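Local coordinates for epimerase family protein SDR39U1 (Homo sapiens, PDB 4B4O) that binds NADPH and is a putative NADP-dependent oxidoreductase of the NAD(P)-dependent epimerase/dehydratase family, at residues A118-D121 with E122-G126; N134-T137 with K138-A141; R257-M260 with L261-Q265. The protein carries 3 engineered substitutions. One frame throughout, in Å; residues are numbered along the deposited sequence.

Contact 1 of 3, residues A118-D121 with E122-G126; sequences AEYD and EDSPG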
loop_
_atom_site.group_PDB
_atom_site.type_symbol
_atom_site.label_atom_id
_atom_site.label_comp_id
_atom_site.label_asym_id
_atom_site.label_seq_id
_atom_site.Cartn_x
_atom_site.Cartn_y
_atom_site.Cartn_z
ATOM N N ALA A 118 -12.508 -2.043 -18.015
ATOM C CA ALA A 118 -12.385 -0.648 -17.596
ATOM C C ALA A 118 -10.932 -0.229 -17.414
ATOM O O ALA A 118 -10.022 -1.069 -17.322
ATOM C CB ALA A 118 -13.156 -0.378 -16.315
ATOM N N GLU A 119 -10.740 1.081 -17.376
ATOM C CA GLU A 119 -9.447 1.697 -17.156
ATOM C C GLU A 119 -9.636 2.881 -16.207
ATOM O O GLU A 119 -10.502 3.717 -16.424
ATOM C CB GLU A 119 -8.860 2.151 -18.497
ATOM C CG GLU A 119 -7.596 2.971 -18.379
ATOM C CD GLU A 119 -6.905 3.217 -19.724
ATOM O OE1 GLU A 119 -6.313 2.238 -20.285
ATOM O OE2 GLU A 119 -6.881 4.404 -20.160
ATOM N N TYR A 120 -8.823 2.960 -15.170
ATOM C CA TYR A 120 -9.008 3.951 -14.125
ATOM C C TYR A 120 -7.783 4.834 -13.974
ATOM O O TYR A 120 -6.666 4.368 -14.133
ATOM C CB TYR A 120 -9.267 3.244 -12.787
ATOM C CG TYR A 120 -10.465 2.311 -12.806
ATOM C CD1 TYR A 120 -11.742 2.803 -12.635
ATOM C CD2 TYR A 120 -10.308 0.947 -13.014
ATOM C CE1 TYR A 120 -12.828 1.970 -12.671
ATOM C CE2 TYR A 120 -11.396 0.105 -13.055
ATOM C CZ TYR A 120 -12.651 0.622 -12.885
ATOM O OH TYR A 120 -13.757 -0.188 -12.888
ATOM N N ASP A 121 -8.011 6.102 -13.633
ATOM C CA ASP A 121 -6.955 6.946 -13.073
ATOM C C ASP A 121 -7.408 7.571 -11.765
ATOM O O ASP A 121 -8.455 7.218 -11.232
ATOM C CB ASP A 121 -6.428 7.969 -14.094
ATOM C CG ASP A 121 -7.402 9.094 -14.404
ATOM O OD1 ASP A 121 -8.444 9.219 -13.754
ATOM O OD2 ASP A 121 -7.107 9.861 -15.352
ATOM N N GLU A 122 -6.634 8.520 -11.259
ATOM C CA GLU A 122 -6.882 9.108 -9.928
ATOM C C GLU A 122 -8.202 9.875 -9.834
ATOM O O GLU A 122 -8.693 10.124 -8.757
ATOM C CB GLU A 122 -5.711 10.006 -9.501
ATOM C CG GLU A 122 -4.415 9.233 -9.247
ATOM C CD GLU A 122 -3.540 9.022 -10.477
ATOM O OE1 GLU A 122 -3.936 9.325 -11.627
ATOM O OE2 GLU A 122 -2.393 8.580 -10.283
ATOM N N ASP A 123 -8.753 10.270 -10.973
ATOM C CA ASP A 123 -9.981 11.040 -10.976
ATOM C C ASP A 123 -11.176 10.136 -11.136
ATOM O O ASP A 123 -12.297 10.615 -11.151
ATOM C CB ASP A 123 -9.948 12.115 -12.078
ATOM C CG ASP A 123 -8.938 13.227 -11.788
ATOM O OD1 ASP A 123 -8.783 13.626 -10.610
ATOM O OD2 ASP A 123 -8.302 13.727 -12.749
ATOM N N SER A 124 -10.944 8.838 -11.274
ATOM C CA SER A 124 -12.038 7.934 -11.574
ATOM C C SER A 124 -12.905 7.746 -10.342
ATOM O O SER A 124 -12.399 7.660 -9.226
ATOM C CB SER A 124 -11.532 6.562 -12.069
ATOM O OG SER A 124 -10.935 6.654 -13.340
ATOM N N PRO A 125 -14.211 7.609 -10.551
ATOM C CA PRO A 125 -15.084 7.259 -9.443
ATOM C C PRO A 125 -15.007 5.798 -8.957
ATOM O O PRO A 125 -14.536 4.910 -9.645
ATOM C CB PRO A 125 -16.465 7.547 -10.007
ATOM C CG PRO A 125 -16.326 7.210 -11.444
ATOM C CD PRO A 125 -14.887 7.425 -11.838
ATOM N N GLY A 126 -15.437 5.591 -7.724
ATOM C CA GLY A 126 -15.365 4.293 -7.066
ATOM C C GLY A 126 -15.694 4.423 -5.588
ATOM O O GLY A 126 -16.427 5.325 -5.176
#
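D121 and S124 hold each other across a tight turn through both backbone and side-chain atoms. The S124 amide N donates to the D121 carbonyl O at 3.0 Å, coming from well above the carbonyl plane. This bond closes a type I beta turn from D121 to S124. The hydroxyl answers it from the other end: S124 OG accepts the D121 backbone N at 3.0 Å. The S124 side chain puts OG anti to its own carbonyl carbon (chi1 -69°), and this brings the oxygen back to the D121 amide. CB of S124 then lies at the edge of the Y120 ring, in its plane, 3.8 Å from Y120 CD1. Y120 also meets the ring of Y112, the two planes being about 20° apart.

The D121 carboxylate serves two purposes. Its CG sits between the backbone N and the carbonyl carbon (chi1 72°), which turns the group over the bend. OD1 then accepts the D123 amide N at 3.0 Å, from above the carboxylate plane. OD2 forms a salt bridge with R270, a positive charge that probably offsets the nearby acids E122 and D123. E122 bends at chi2, and its OE1 stays beside D121, 3.8 Å from D121 CB; OE1 takes the R271 amide and OE2 the N216 amide.

The bond from D123 N to D121 OD1 makes this an Asx turn superposed on a type I beta turn, in the loop between strand 102-108 and helix 131-143 of the Rossmann-type fold.

Contact 2 of 3, residues N134-T137 with K138-A141; sequences NLVT and KWEA. With NDP (NADPH dihydro-nicotinamide-adenine-dinucleotide phosphate), chain I.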
loop_
_atom_site.group_PDB
_atom_site.type_symbol
_atom_site.label_atom_id
_atom_site.label_comp_id
_atom_site.label_asym_id
_atom_site.label_seq_id
_atom_site.Cartn_x
_atom_site.Cartn_y
_atom_site.Cartn_z
ATOM N N ASN A 134 -15.558 0.532 -0.032
ATOM C CA ASN A 134 -16.105 1.306 1.077
ATOM C C ASN A 134 -15.042 1.607 2.133
ATOM O O ASN A 134 -15.016 2.696 2.706
ATOM C CB ASN A 134 -17.304 0.598 1.730
ATOM C CG ASN A 134 -18.591 0.767 0.916
ATOM O OD1 ASN A 134 -18.940 1.894 0.551
ATOM N ND2 ASN A 134 -19.307 -0.339 0.621
ATOM N N LEU A 135 -14.173 0.641 2.401
ATOM C CA LEU A 135 -13.084 0.879 3.342
ATOM C C LEU A 135 -12.274 2.107 2.893
ATOM O O LEU A 135 -12.091 3.034 3.648
ATOM C CB LEU A 135 -12.181 -0.369 3.484
ATOM C CG LEU A 135 -10.865 -0.252 4.293
ATOM C CD1 LEU A 135 -11.069 -0.185 5.797
ATOM C CD2 LEU A 135 -9.926 -1.394 3.944
ATOM N N VAL A 136 -11.821 2.111 1.654
ATOM C CA VAL A 136 -10.959 3.174 1.175
ATOM C C VAL A 136 -11.671 4.507 1.325
ATOM O O VAL A 136 -11.065 5.472 1.755
ATOM C CB VAL A 136 -10.431 2.913 -0.273
ATOM C CG1 VAL A 136 -9.686 4.124 -0.812
ATOM C CG2 VAL A 136 -9.524 1.672 -0.315
ATOM N N THR A 137 -12.960 4.575 0.998
ATOM C CA THR A 137 -13.709 5.851 1.138
ATOM C C THR A 137 -13.648 6.375 2.572
ATOM O O THR A 137 -13.277 7.511 2.818
ATOM C CB THR A 137 -15.198 5.731 0.674
ATOM O OG1 THR A 137 -15.245 5.422 -0.717
ATOM C CG2 THR A 137 -15.973 7.021 0.902
ATOM N N LYS A 138 -13.991 5.520 3.516
ATOM C CA LYS A 138 -14.048 5.895 4.940
ATOM C C LYS A 138 -12.662 6.222 5.483
ATOM O O LYS A 138 -12.482 7.138 6.263
ATOM C CB LYS A 138 -14.674 4.767 5.777
ATOM C CG LYS A 138 -16.162 4.584 5.561
ATOM C CD LYS A 138 -16.557 3.154 5.893
ATOM C CE LYS A 138 -18.052 3.014 6.175
ATOM N NZ LYS A 138 -18.495 1.618 5.896
ATOM N N TRP A 139 -11.700 5.448 5.026
ATOM C CA TRP A 139 -10.303 5.609 5.382
ATOM C C TRP A 139 -9.784 6.959 4.953
ATOM O O TRP A 139 -9.166 7.673 5.732
ATOM C CB TRP A 139 -9.540 4.500 4.677
ATOM C CG TRP A 139 -8.176 4.127 5.172
ATOM C CD1 TRP A 139 -7.412 4.723 6.162
ATOM C CD2 TRP A 139 -7.354 3.046 4.651
ATOM N NE1 TRP A 139 -6.201 4.080 6.285
ATOM C CE2 TRP A 139 -6.113 3.066 5.402
ATOM C CE3 TRP A 139 -7.524 2.099 3.672
ATOM C CZ2 TRP A 139 -5.105 2.172 5.157
ATOM C CZ3 TRP A 139 -6.490 1.198 3.438
ATOM C CH2 TRP A 139 -5.316 1.231 4.171
ATOM N N GLU A 140 -10.034 7.318 3.704
ATOM C CA GLU A 140 -9.640 8.620 3.199
ATOM C C GLU A 140 -10.408 9.717 3.914
ATOM O O GLU A 140 -9.842 10.751 4.259
ATOM C CB GLU A 140 -9.817 8.682 1.673
ATOM C CG GLU A 140 -8.836 7.743 0.975
ATOM C CD GLU A 140 -8.933 7.701 -0.557
ATOM O OE1 GLU A 140 -9.661 8.516 -1.162
ATOM O OE2 GLU A 140 -8.241 6.827 -1.146
ATOM N N ALA A 141 -11.691 9.491 4.171
ATOM C CA ALA A 141 -12.487 10.479 4.911
ATOM C C ALA A 141 -11.869 10.757 6.281
ATOM O O ALA A 141 -11.898 11.887 6.772
ATOM C CB ALA A 141 -13.916 9.996 5.078
HETATM P PA NDP I . 2.225 -4.240 7.438
HETATM O O1A NDP I . 1.181 -5.247 7.980
HETATM O O2A NDP I . 3.674 -4.693 7.162
HETATM O O5B NDP I . 2.458 -2.985 8.454
HETATM C C5B NDP I . 1.333 -2.581 9.228
HETATM C C4B NDP I . 1.841 -1.926 10.488
HETATM O O4B NDP I . 0.714 -1.338 11.134
HETATM C C3B NDP I . 2.472 -2.944 11.443
HETATM O O3B NDP I . 3.928 -2.893 11.461
HETATM C C2B NDP I . 1.919 -2.564 12.808
HETATM O O2B NDP I . 2.806 -1.718 13.525
HETATM C C1B NDP I . 0.710 -1.736 12.497
HETATM N N9A NDP I . -0.448 -2.603 12.732
HETATM C C8A NDP I . -0.690 -3.908 12.382
HETATM N N7A NDP I . -1.932 -4.293 12.900
HETATM C C5A NDP I . -2.441 -3.226 13.572
HETATM C C6A NDP I . -3.655 -2.902 14.328
HETATM N N6A NDP I . -4.654 -3.797 14.476
HETATM N N1A NDP I . -3.775 -1.672 14.868
HETATM C C2A NDP I . -2.769 -0.760 14.725
HETATM N N3A NDP I . -1.637 -0.968 14.023
HETATM C C4A NDP I . -1.458 -2.137 13.449
HETATM O O3 NDP I . 1.470 -3.658 6.131
HETATM P PN NDP I . 2.232 -2.998 4.873
HETATM O O1N NDP I . 3.496 -2.315 5.370
HETATM O O2N NDP I . 2.376 -4.020 3.786
HETATM O O5D NDP I . 1.131 -1.884 4.361
HETATM C C5D NDP I . 0.881 -0.803 5.287
HETATM C C4D NDP I . -0.423 -0.093 4.989
HETATM O O4D NDP I . -0.484 -0.000 3.571
HETATM C C3D NDP I . -1.691 -0.858 5.417
HETATM O O3D NDP I . -2.696 0.070 5.938
HETATM C C2D NDP I . -2.142 -1.572 4.138
HETATM O O2D NDP I . -3.549 -1.716 3.910
HETATM C C1D NDP I . -1.674 -0.616 3.073
HETATM N N1N NDP I . -1.447 -1.257 1.765
HETATM C C2N NDP I . -0.581 -2.270 1.623
HETATM C C3N NDP I . -0.378 -2.859 0.394
HETATM C C7N NDP I . 0.603 -3.968 0.288
HETATM O O7N NDP I . 1.413 -4.106 1.202
HETATM N N7N NDP I . 0.605 -4.781 -0.764
HETATM C C4N NDP I . -1.070 -2.361 -0.828
HETATM C C5N NDP I . -1.976 -1.250 -0.565
HETATM C C6N NDP I . -2.119 -0.746 0.714
HETATM P P2B NDP I . 3.047 -1.984 15.142
HETATM O O1X NDP I . 1.825 -1.431 15.844
HETATM O O2X NDP I . 3.212 -3.521 15.340
HETATM O O3X NDP I . 4.312 -1.101 15.279
#
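The indole of W139 meets V136, L135 and the cofactor in different ways. V136 CA lies at an edge of the ring, near its plane. The NADPH ribose hydroxyl O3D also lies at the edge, near the plane, with W139 CZ2 3.3 Å from O3D. W139 CH2 is 3.4 Å from the neighbouring hydroxyl O2D of the same ribose. L135 approaches the indole at a slant, its CG 4.1 Å from W139 CE3. The W139 CG stands anti to the backbone N (chi1 -161°), which swings the indole off the helix toward the nicotinamide ribose. An alanine here is likely to leave this ribose without the carbon edge beside it and to open a gap next to L135.

The other flat group is the carboxylate of E140. V136 and E140 run side by side and point the same way. The methyl CG1 of V136 packs 3.7 Å from E140 CD. OE2 of E140 is engaged by T107 OG1 in a hydrogen bond and by R156 NE in a salt bridge, which together hold this buried group. K138 stretches out on the exposed side, its CG and CD running past the carbonyl O of N134. T137 turns its OG1 to the carbonyl O of G127.

Regular alpha-helical bonds tie the turns together, among them W139 N to L135 O at 2.8 Å.

Helix 131-143 packs against two neighbours: L135, K138 and W139 lean on helix 72-95, where R82 also binds the cofactor, while V136 and W139 rest on strand 102-108.

Contact 3 of 3, residues R257-M260 with L261-Q265; sequences RAIM and LLEGQ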
loop_
_atom_site.group_PDB
_atom_site.type_symbol
_atom_site.label_atom_id
_atom_site.label_comp_id
_atom_site.label_asym_id
_atom_site.label_seq_id
_atom_site.Cartn_x
_atom_site.Cartn_y
_atom_site.Cartn_z
ATOM N N ARG A 257 -12.280 -11.473 0.309
ATOM C CA ARG A 257 -10.848 -11.234 0.069
ATOM C C ARG A 257 -10.383 -11.806 -1.261
ATOM O O ARG A 257 -9.476 -11.261 -1.892
ATOM C CB ARG A 257 -9.982 -11.855 1.160
ATOM C CG ARG A 257 -9.853 -11.008 2.398
ATOM C CD ARG A 257 -8.764 -11.546 3.291
ATOM N NE ARG A 257 -9.145 -12.821 3.883
ATOM C CZ ARG A 257 -8.456 -13.442 4.834
ATOM N NH1 ARG A 257 -7.308 -12.940 5.293
ATOM N NH2 ARG A 257 -8.927 -14.568 5.352
ATOM N N ALA A 258 -10.989 -12.924 -1.660
ATOM C CA ALA A 258 -10.639 -13.585 -2.904
ATOM C C ALA A 258 -10.702 -12.597 -4.086
ATOM O O ALA A 258 -9.966 -12.760 -5.066
ATOM C CB ALA A 258 -11.548 -14.781 -3.143
ATOM N N ILE A 259 -11.573 -11.587 -3.978
ATOM C CA ILE A 259 -11.725 -10.536 -4.990
ATOM C C ILE A 259 -10.377 -9.898 -5.284
ATOM O O ILE A 259 -10.042 -9.622 -6.433
ATOM C CB ILE A 259 -12.745 -9.460 -4.530
ATOM C CG1 ILE A 259 -14.186 -9.918 -4.839
ATOM C CG2 ILE A 259 -12.504 -8.124 -5.183
ATOM C CD1 ILE A 259 -15.325 -9.165 -4.115
HETATM N N MSE A 260 -9.588 -9.694 -4.238
HETATM C CA MSE A 260 -8.286 -9.052 -4.377
HETATM C C MSE A 260 -7.308 -9.914 -5.112
HETATM O O MSE A 260 -6.309 -9.397 -5.618
HETATM C CB MSE A 260 -7.696 -8.747 -3.000
HETATM C CG MSE A 260 -8.382 -7.523 -2.399
HETATM SE SE MSE A 260 -7.807 -7.301 -0.538
HETATM C CE MSE A 260 -8.566 -9.064 -0.180
ATOM N N LEU A 261 -7.568 -11.219 -5.179
ATOM C CA LEU A 261 -6.652 -12.169 -5.824
ATOM C C LEU A 261 -7.137 -12.616 -7.216
ATOM O O LEU A 261 -6.337 -12.724 -8.148
ATOM C CB LEU A 261 -6.425 -13.403 -4.919
ATOM C CG LEU A 261 -5.476 -13.330 -3.709
ATOM C CD1 LEU A 261 -5.997 -12.265 -2.758
ATOM C CD2 LEU A 261 -5.351 -14.643 -2.948
ATOM N N LEU A 262 -8.435 -12.887 -7.341
ATOM C CA LEU A 262 -9.020 -13.440 -8.571
ATOM C C LEU A 262 -9.449 -12.390 -9.582
ATOM O O LEU A 262 -9.626 -12.695 -10.752
ATOM C CB LEU A 262 -10.240 -14.302 -8.235
ATOM C CG LEU A 262 -10.023 -15.530 -7.349
ATOM C CD1 LEU A 262 -11.362 -16.106 -6.935
ATOM C CD2 LEU A 262 -9.181 -16.571 -8.057
ATOM N N GLU A 263 -9.598 -11.149 -9.132
ATOM C CA GLU A 263 -10.018 -10.070 -10.007
ATOM C C GLU A 263 -9.045 -8.912 -9.924
ATOM O O GLU A 263 -8.106 -8.933 -9.129
ATOM C CB GLU A 263 -11.427 -9.608 -9.635
ATOM C CG GLU A 263 -12.460 -10.724 -9.555
ATOM C CD GLU A 263 -13.869 -10.204 -9.349
ATOM O OE1 GLU A 263 -14.273 -9.295 -10.095
ATOM O OE2 GLU A 263 -14.565 -10.701 -8.437
ATOM N N GLY A 264 -9.269 -7.903 -10.755
ATOM C CA GLY A 264 -8.352 -6.783 -10.861
ATOM C C GLY A 264 -8.844 -5.544 -11.582
ATOM O O GLY A 264 -9.846 -5.561 -12.277
ATOM N N GLN A 265 -8.099 -4.462 -11.375
ATOM C CA GLN A 265 -8.394 -3.141 -11.929
ATOM C C GLN A 265 -7.220 -2.739 -12.801
ATOM O O GLN A 265 -6.056 -2.846 -12.365
ATOM C CB GLN A 265 -8.453 -2.065 -10.829
ATOM C CG GLN A 265 -9.238 -2.363 -9.568
ATOM C CD GLN A 265 -8.530 -3.234 -8.558
ATOM O OE1 GLN A 265 -7.399 -3.658 -8.756
ATOM N NE2 GLN A 265 -9.208 -3.486 -7.434
#
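A258 gathers L261 and L262 at the end of helix 255-262. Its carbonyl O accepts two amides. L262 N comes almost straight onto it at 2.7 Å, the ordinary alpha-helical bond. L261 N reaches the same oxygen at 2.9 Å from well above the carbonyl plane, a bond of the 3-10 type. E263 N then bonds to I259 O at 3.1 Å.

The side chains follow these bonds. A258 CB faces the tip of L262, with CD1 of L262 4.0 Å away. L261 has CG anti to its carbonyl carbon (chi1 -78°). This lays CD1 back along the helix, 3.9 Å from CB of M260, a selenomethionine, and 3.7 Å from R257 O. I259 and E263 cross at a slant. Between the two side chains the contact is E263 OE2 to I259 CG1, 3.7 Å, while E263 CB lies 3.5 Å from I259 O.

This is the C-terminal end of an alpha helix. E263 is the first residue to leave helical geometry (phi -127°), and from there the chain runs on extended through G264 and Q265. The helix belongs to the DUF1731 part of the protein.

Helix 246-253 forms the next shell: V249 and F253 pack on L261, Q250 on A258 and S246 on L262. R257 fixes the start of the segment: its NE bonds to F253 O, its NH1 to the carbonyls of I63 and N65, and its NH2 to that of R68, four backbone oxygens round one guanidinium, and the side chains of R257 and M260 touch F132 of helix 131-143. Beyond the helix, G264 pairs through its backbone with S115, and Q265 packs on V109 and P191.

In the fold
The centres of the three contacts lie 16 to 18 Å apart. Contacts 1 and 3 touch: Y120 CD2 lies 4.2 Å from Q265 CB, so the loop of the Rossmann-type part packs directly on the DUF1731 part. Contact 2 does not touch the others; its nearest atoms are about 5 Å from contact 1 and about 8 Å from contact 3. F132, two residues before contact 2 on the same helix, touches R257 and M260 of contact 3. Contact 2 holds W139 of the NADPH pocket. The side chain of M260 in contact 3 lies about 8 Å from the cofactor, and that of E122 in contact 1 about 14 Å.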